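Local coordinates for ribokinase RBSK (Mycobacterium tuberculosis, PDB 3GO6), which probably catalyses the ATP- and magnesium-dependent phosphorylation of D-ribose at O-5, giving D-ribose 5-phosphate, at residues 103-108 / 131-136; 195-200 / 248-253; 213-218 / 223-228. All blocks are in the same frame, centred on the assembly; numbering follows the deposited sequence.

Interaction 1 (103-108 / 131-136); sequences VTVPGP and NAHLTP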
# COMPACT_ATOMS: atom_id res chain seq x y z
N VAL A 103 23.76 -7.24 2.79
CA VAL A 103 24.35 -5.92 2.61
C VAL A 103 23.32 -4.82 2.89
O VAL A 103 22.11 -5.08 2.89
CB VAL A 103 24.94 -5.73 1.18
CG1 VAL A 103 26.12 -6.67 0.92
CG2 VAL A 103 23.87 -5.95 0.11
N THR A 104 23.82 -3.62 3.16
CA THR A 104 22.99 -2.43 3.21
C THR A 104 23.29 -1.63 1.94
O THR A 104 24.45 -1.42 1.59
CB THR A 104 23.25 -1.62 4.48
OG1 THR A 104 22.83 -2.42 5.59
CG2 THR A 104 22.42 -0.32 4.51
N VAL A 105 22.23 -1.21 1.25
CA VAL A 105 22.34 -0.44 0.01
C VAL A 105 21.67 0.92 0.26
O VAL A 105 20.73 1.00 1.04
CB VAL A 105 21.71 -1.26 -1.17
CG1 VAL A 105 21.28 -0.39 -2.31
CG2 VAL A 105 22.73 -2.32 -1.65
N PRO A 106 22.19 2.02 -0.35
CA PRO A 106 21.51 3.29 -0.11
C PRO A 106 20.02 3.29 -0.55
O PRO A 106 19.66 2.65 -1.53
CB PRO A 106 22.31 4.29 -0.96
CG PRO A 106 23.65 3.66 -1.13
CD PRO A 106 23.38 2.18 -1.21
N GLY A 107 19.18 4.01 0.18
CA GLY A 107 17.79 4.21 -0.22
C GLY A 107 16.84 3.16 0.36
O GLY A 107 17.21 2.39 1.25
N PRO A 108 15.58 3.18 -0.09
CA PRO A 108 14.55 2.39 0.57
C PRO A 108 14.73 0.88 0.46
O PRO A 108 15.18 0.35 -0.57
CB PRO A 108 13.26 2.83 -0.15
CG PRO A 108 13.60 4.17 -0.74
CD PRO A 108 15.03 4.04 -1.15
N ASN A 131 16.47 -4.30 -3.09
CA ASN A 131 16.62 -5.63 -3.70
C ASN A 131 17.08 -5.59 -5.15
O ASN A 131 17.79 -6.49 -5.59
CB ASN A 131 15.32 -6.46 -3.60
CG ASN A 131 14.86 -6.62 -2.18
OD1 ASN A 131 15.48 -7.35 -1.38
ND2 ASN A 131 13.80 -5.90 -1.82
N ALA A 132 16.67 -4.55 -5.88
CA ALA A 132 17.08 -4.36 -7.28
C ALA A 132 18.58 -4.02 -7.42
O ALA A 132 19.13 -4.06 -8.51
CB ALA A 132 16.24 -3.25 -7.95
N HIS A 133 19.22 -3.71 -6.30
CA HIS A 133 20.64 -3.36 -6.32
C HIS A 133 21.54 -4.36 -5.61
O HIS A 133 22.66 -4.04 -5.25
CB HIS A 133 20.84 -1.96 -5.74
CG HIS A 133 20.01 -0.93 -6.42
ND1 HIS A 133 20.27 -0.49 -7.70
CD2 HIS A 133 18.87 -0.30 -6.03
CE1 HIS A 133 19.35 0.39 -8.06
NE2 HIS A 133 18.49 0.52 -7.07
N LEU A 134 21.02 -5.57 -5.38
CA LEU A 134 21.84 -6.65 -4.85
C LEU A 134 22.83 -7.16 -5.92
O LEU A 134 22.42 -7.71 -6.94
CB LEU A 134 20.98 -7.82 -4.33
CG LEU A 134 21.78 -8.98 -3.72
CD1 LEU A 134 22.47 -8.56 -2.43
CD2 LEU A 134 20.92 -10.23 -3.50
N THR A 135 24.13 -6.99 -5.65
CA THR A 135 25.19 -7.50 -6.51
C THR A 135 25.76 -8.77 -5.86
O THR A 135 25.54 -8.99 -4.67
CB THR A 135 26.34 -6.46 -6.72
OG1 THR A 135 26.89 -6.09 -5.46
CG2 THR A 135 25.85 -5.23 -7.45
N PRO A 136 26.45 -9.62 -6.63
CA PRO A 136 26.91 -10.89 -6.04
C PRO A 136 27.84 -10.73 -4.81
O PRO A 136 28.90 -10.12 -4.91
CB PRO A 136 27.62 -11.58 -7.20
CG PRO A 136 27.09 -10.91 -8.45
CD PRO A 136 26.81 -9.50 -8.05

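Interaction 2 (195-200 / 248-253); sequences VVIANE and DVFAGV. With RIB (alpha-D-ribofuranose), chain C.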
# COMPACT_ATOMS: atom_id res chain seq x y z
N VAL A 195 16.56 -27.54 -10.01
CA VAL A 195 15.14 -27.58 -9.63
C VAL A 195 14.58 -26.20 -9.91
O VAL A 195 15.23 -25.20 -9.57
CB VAL A 195 14.95 -27.86 -8.10
CG1 VAL A 195 13.46 -28.00 -7.71
CG2 VAL A 195 15.72 -29.09 -7.68
N VAL A 196 13.41 -26.14 -10.54
CA VAL A 196 12.69 -24.89 -10.73
C VAL A 196 11.30 -25.07 -10.15
O VAL A 196 10.64 -26.08 -10.42
CB VAL A 196 12.61 -24.44 -12.20
CG1 VAL A 196 11.79 -23.16 -12.32
CG2 VAL A 196 14.00 -24.18 -12.74
N ILE A 197 10.90 -24.09 -9.33
CA ILE A 197 9.57 -24.07 -8.70
C ILE A 197 8.85 -22.91 -9.31
O ILE A 197 9.37 -21.79 -9.33
CB ILE A 197 9.67 -23.87 -7.17
CG1 ILE A 197 10.56 -24.95 -6.54
CG2 ILE A 197 8.26 -23.82 -6.51
CD1 ILE A 197 11.10 -24.57 -5.13
N ALA A 198 7.64 -23.17 -9.81
CA ALA A 198 6.88 -22.12 -10.46
C ALA A 198 5.42 -22.50 -10.52
O ALA A 198 5.10 -23.68 -10.54
CB ALA A 198 7.40 -21.88 -11.87
N ASN A 199 4.52 -21.52 -10.52
CA ASN A 199 3.12 -21.83 -10.84
C ASN A 199 3.00 -22.08 -12.36
O ASN A 199 3.99 -21.97 -13.09
CB ASN A 199 2.13 -20.77 -10.29
CG ASN A 199 2.25 -19.41 -10.96
OD1 ASN A 199 2.60 -19.28 -12.14
ND2 ASN A 199 1.91 -18.38 -10.21
N GLU A 200 1.80 -22.43 -12.84
CA GLU A 200 1.66 -22.77 -14.27
C GLU A 200 2.04 -21.63 -15.20
O GLU A 200 2.79 -21.83 -16.16
CB GLU A 200 0.25 -23.32 -14.59
CG GLU A 200 0.00 -24.72 -14.00
CD GLU A 200 0.28 -25.88 -14.97
OE1 GLU A 200 1.16 -25.78 -15.86
OE2 GLU A 200 -0.40 -26.92 -14.83
N ASP A 248 5.83 -19.34 -1.08
CA ASP A 248 7.16 -19.17 -0.46
C ASP A 248 7.39 -20.24 0.58
O ASP A 248 8.50 -20.73 0.72
CB ASP A 248 7.28 -17.80 0.21
CG ASP A 248 7.28 -16.67 -0.80
OD1 ASP A 248 7.74 -16.91 -1.95
OD2 ASP A 248 6.80 -15.56 -0.47
N VAL A 249 6.34 -20.60 1.31
CA VAL A 249 6.42 -21.71 2.28
C VAL A 249 6.74 -23.02 1.55
O VAL A 249 7.66 -23.74 1.93
CB VAL A 249 5.14 -21.84 3.15
CG1 VAL A 249 5.25 -23.08 4.05
CG2 VAL A 249 4.95 -20.58 4.04
N PHE A 250 6.00 -23.31 0.49
CA PHE A 250 6.28 -24.51 -0.32
C PHE A 250 7.76 -24.54 -0.73
O PHE A 250 8.44 -25.56 -0.55
CB PHE A 250 5.35 -24.54 -1.54
CG PHE A 250 5.57 -25.72 -2.47
CD1 PHE A 250 4.70 -26.81 -2.43
CD2 PHE A 250 6.63 -25.72 -3.39
CE1 PHE A 250 4.89 -27.92 -3.28
CE2 PHE A 250 6.84 -26.82 -4.24
CZ PHE A 250 5.95 -27.92 -4.19
N ALA A 251 8.28 -23.42 -1.24
CA ALA A 251 9.65 -23.37 -1.77
C ALA A 251 10.70 -23.57 -0.68
O ALA A 251 11.67 -24.32 -0.86
CB ALA A 251 9.89 -22.06 -2.51
N GLY A 252 10.50 -22.89 0.46
CA GLY A 252 11.46 -22.99 1.57
C GLY A 252 11.49 -24.39 2.14
O GLY A 252 12.56 -24.92 2.46
N VAL A 253 10.31 -24.99 2.28
CA VAL A 253 10.23 -26.39 2.76
C VAL A 253 10.83 -27.38 1.76
O VAL A 253 11.50 -28.35 2.17
CB VAL A 253 8.78 -26.78 3.14
CG1 VAL A 253 8.69 -28.29 3.48
CG2 VAL A 253 8.33 -25.94 4.31
O5 RIB C . 5.20 -14.44 -2.09
C5 RIB C . 4.74 -13.31 -1.32
C4 RIB C . 5.88 -12.28 -1.22
O4 RIB C . 6.06 -11.69 -2.52
C3 RIB C . 5.55 -11.11 -0.31
O3 RIB C . 6.10 -11.22 1.03
C2 RIB C . 6.07 -9.89 -1.06
O2 RIB C . 7.08 -9.20 -0.32
C1 RIB C . 6.58 -10.37 -2.41
O1 RIB C . 8.01 -10.46 -2.45

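Interaction 3 (213-218 / 223-228); sequences FVITLG and RYVGAD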
# COMPACT_ATOMS: atom_id res chain seq x y z
N PHE A 213 11.43 -30.09 -12.67
CA PHE A 213 10.50 -28.98 -12.82
C PHE A 213 9.33 -29.24 -11.87
O PHE A 213 8.61 -30.23 -12.01
CB PHE A 213 9.99 -28.86 -14.27
CG PHE A 213 9.76 -27.44 -14.76
CD1 PHE A 213 9.58 -26.37 -13.86
CD2 PHE A 213 9.70 -27.18 -16.13
CE1 PHE A 213 9.37 -25.07 -14.32
CE2 PHE A 213 9.49 -25.88 -16.62
CZ PHE A 213 9.33 -24.81 -15.72
N VAL A 214 9.17 -28.36 -10.87
CA VAL A 214 8.14 -28.50 -9.84
C VAL A 214 7.11 -27.41 -10.08
O VAL A 214 7.36 -26.22 -9.82
CB VAL A 214 8.72 -28.41 -8.40
CG1 VAL A 214 7.62 -28.54 -7.35
CG2 VAL A 214 9.79 -29.49 -8.18
N ILE A 215 5.96 -27.79 -10.60
CA ILE A 215 4.96 -26.80 -10.99
C ILE A 215 3.84 -26.84 -9.96
O ILE A 215 3.12 -27.82 -9.85
CB ILE A 215 4.41 -27.03 -12.42
CG1 ILE A 215 5.54 -27.02 -13.47
CG2 ILE A 215 3.39 -25.95 -12.80
CD1 ILE A 215 6.08 -28.41 -13.72
N THR A 216 3.71 -25.76 -9.19
CA THR A 216 2.72 -25.73 -8.12
C THR A 216 1.33 -25.47 -8.72
O THR A 216 1.20 -24.74 -9.70
CB THR A 216 3.06 -24.64 -7.08
OG1 THR A 216 3.16 -23.38 -7.75
CG2 THR A 216 4.41 -24.97 -6.38
N LEU A 217 0.32 -26.08 -8.11
CA LEU A 217 -1.03 -26.10 -8.64
C LEU A 217 -2.04 -25.62 -7.59
O LEU A 217 -3.16 -26.12 -7.54
CB LEU A 217 -1.39 -27.55 -9.03
CG LEU A 217 -0.52 -28.28 -10.04
CD1 LEU A 217 -0.94 -29.75 -10.10
CD2 LEU A 217 -0.59 -27.62 -11.43
N GLY A 218 -1.64 -24.68 -6.74
CA GLY A 218 -2.53 -24.21 -5.68
C GLY A 218 -2.97 -25.39 -4.83
O GLY A 218 -2.12 -26.12 -4.33
N ARG A 223 2.70 -30.55 -9.63
CA ARG A 223 2.98 -31.44 -10.76
C ARG A 223 4.51 -31.48 -10.89
O ARG A 223 5.17 -30.44 -10.79
CB ARG A 223 2.38 -30.79 -12.00
CG ARG A 223 2.22 -31.60 -13.22
CD ARG A 223 1.19 -30.94 -14.18
NE ARG A 223 1.54 -29.60 -14.69
CZ ARG A 223 2.45 -29.36 -15.63
NH1 ARG A 223 3.17 -30.35 -16.14
NH2 ARG A 223 2.68 -28.12 -16.05
N TYR A 224 5.07 -32.67 -11.11
CA TYR A 224 6.51 -32.82 -11.38
C TYR A 224 6.74 -33.25 -12.84
O TYR A 224 6.05 -34.16 -13.33
CB TYR A 224 7.13 -33.82 -10.41
CG TYR A 224 8.54 -34.23 -10.73
CD1 TYR A 224 9.62 -33.69 -10.02
CD2 TYR A 224 8.82 -35.16 -11.74
CE1 TYR A 224 10.92 -34.04 -10.31
CE2 TYR A 224 10.13 -35.53 -12.04
CZ TYR A 224 11.17 -34.97 -11.32
OH TYR A 224 12.46 -35.32 -11.59
N VAL A 225 7.69 -32.60 -13.51
CA VAL A 225 8.19 -33.02 -14.82
C VAL A 225 9.72 -33.01 -14.78
O VAL A 225 10.34 -31.99 -14.46
CB VAL A 225 7.74 -32.09 -15.97
CG1 VAL A 225 8.13 -32.69 -17.34
CG2 VAL A 225 6.25 -31.80 -15.91
N GLY A 226 10.34 -34.16 -15.06
CA GLY A 226 11.79 -34.21 -15.17
C GLY A 226 12.36 -35.60 -15.19
O GLY A 226 11.69 -36.55 -15.63
N ALA A 227 13.59 -35.73 -14.69
CA ALA A 227 14.32 -36.99 -14.71
C ALA A 227 13.57 -38.16 -14.07
O ALA A 227 13.82 -39.31 -14.43
CB ALA A 227 15.69 -36.83 -14.06
N ASP A 228 12.68 -37.86 -13.12
CA ASP A 228 11.89 -38.90 -12.44
C ASP A 228 10.60 -39.22 -13.18
O ASP A 228 9.79 -40.02 -12.71
CB ASP A 228 11.58 -38.50 -11.00
CG ASP A 228 12.81 -38.48 -10.10
OD1 ASP A 228 13.86 -39.03 -10.49
OD2 ASP A 228 12.72 -37.91 -8.98

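Interaction 1 (103-108 / 131-136)
V105 and H133 face each other with their side chains crossing at about a right angle. V105 uses both methyl branches. CG1 reaches the beta carbon of the histidine, with V105 CG1 3.8 Å from H133 CB. CG2 lies by the main chain instead, and V105 CG2 is 4.0 Å from H133 O. The valine therefore meets the root of H133 and its carbonyl. CG1 also approaches the imidazole obliquely. With CG1 turned away from the backbone N (chi1 157°), one methyl is directed at H133 CB while CG2 falls near the carbonyl.

Beside this pair, V103 and L134 meet through single methyl groups. V103 CG2 is 3.9 Å from L134 CD1, and the two side chains approach at a slant. The CB of L134 does not aim at 103-108. Its CG is anti to the backbone N (chi1 -178°), and the branch CD1 then comes nearer to V103. L134 is buried, whereas H133 is exposed, so the contact runs from the interior to the surface. The bound ribose lies about 13 Å from the side chain of L134, so this contact is not part of the sugar pocket.

No hydrogen bond joins the two segments. The 22 residues between them include strands 110-116 and 122-127. These belong to the four-stranded sheet that forms the lid of the ribokinase fold. The contact thus brings together the chain entering this pair of lid strands and the chain leaving it. Strand 103-104 itself pairs in parallel with strand 78-79, and A78 packs against V103, V105 and L134.

Within 131-136, a weak backbone bond runs from L134 N to N131 O (3.4 Å). N131 OD1 accepts a bond from V28 N, and L134 O is bonded to T157 OG1.

Interaction 2 (195-200 / 248-253)
I197 makes the whole contact from the strand side, and it does so with two separate branches. Its CG2 goes to F250 and its CD1 goes to A251. I197 CG2 is 4.0 Å from F250 CD2 and equally far from CE2, so the methyl sits beside one C-C bond of the ring and approaches it obliquely. I197 CD1 lies 3.8 Å from A251 CB. CG1 of the isoleucine lies opposite the carbonyl carbon (chi1 -56°), which puts CG2 opposite the backbone N and parts the two branches. All three residues are buried, and the contact is apolar.

Strand 195-199 belongs to the central mixed sheet of the ribokinase fold. Helix 246-257 packs on one face of that sheet through F250 and A251. F250 also touches V214 and T216 of the next strand, and A275 and C276 of helix 265-282. The helix begins within the DTAGAGD motif of the PfkB family, which ends at D248, the predicted proton acceptor.

D248 points to the sugar. Ribose O5, the hydroxyl expected to take the phosphate, donates a short bond of 2.5 Å to D248 OD2. N61 ND2 holds the same carboxylate oxygen, and Q62 NE2 is bonded to OD1. At the strand's end, N199, predicted to bind ATP, caps helix 200-205 with OD1 on E202 N.

Interaction 3 (213-218 / 223-228)
R223, I215 and F213 have the most surface buried here. R223 and I215 form an antiparallel hydrogen-bonded pair. I215 N to R223 O and R223 N to I215 O are both 2.8 Å, and the second is nearly straight at 175°. Their side chains lie side by side and point the same way. The R223 chain bends at chi3 (62°), which carries the guanidinium over I215, so R223 NH2 sits 4.0 Å from I215 CG2. I215 covers one face of this group, while L217 CD2 lies at its edge.

F213 pairs with V225 in the same manner, with F213 N 2.8 Å from V225 O. F213 CB also comes 3.2 Å from V225 O, a close approach. The F213 ring leads away from 223-228 and takes I215 CG1 over one face. Further along the same face of the hairpin, I215 CD1 is 4.0 Å from V225 CG2.

Strands 212-216 and 222-226 form a beta hairpin, whose turn holds residues predicted to bind ATP. Outside the two segments, E200 OE1 makes a salt bridge with R223 NH2. I215, lying beside the guanidinium, may shield that ion pair in part from water.

From the N terminus, interaction 1 comes first. It closes a loop of 22 residues that carries strands 110-116 and 122-127 of the lid, and it is complete before the others begin. Interaction 2 then opens at strand 195-199 and closes at helix 246-257, tying that helix to the central sheet. Interaction 3 falls wholly within that span and joins two neighbouring strands of the same sheet; its segments are only four residues apart, across the turn of the hairpin. No two contacts cross. Interactions 2 and 3 touch through V196 O, 2.7 Å from V214 N, and through E200, which bridges to R223. Interaction 1 stays apart, about 32 Å from interaction 3 between centres.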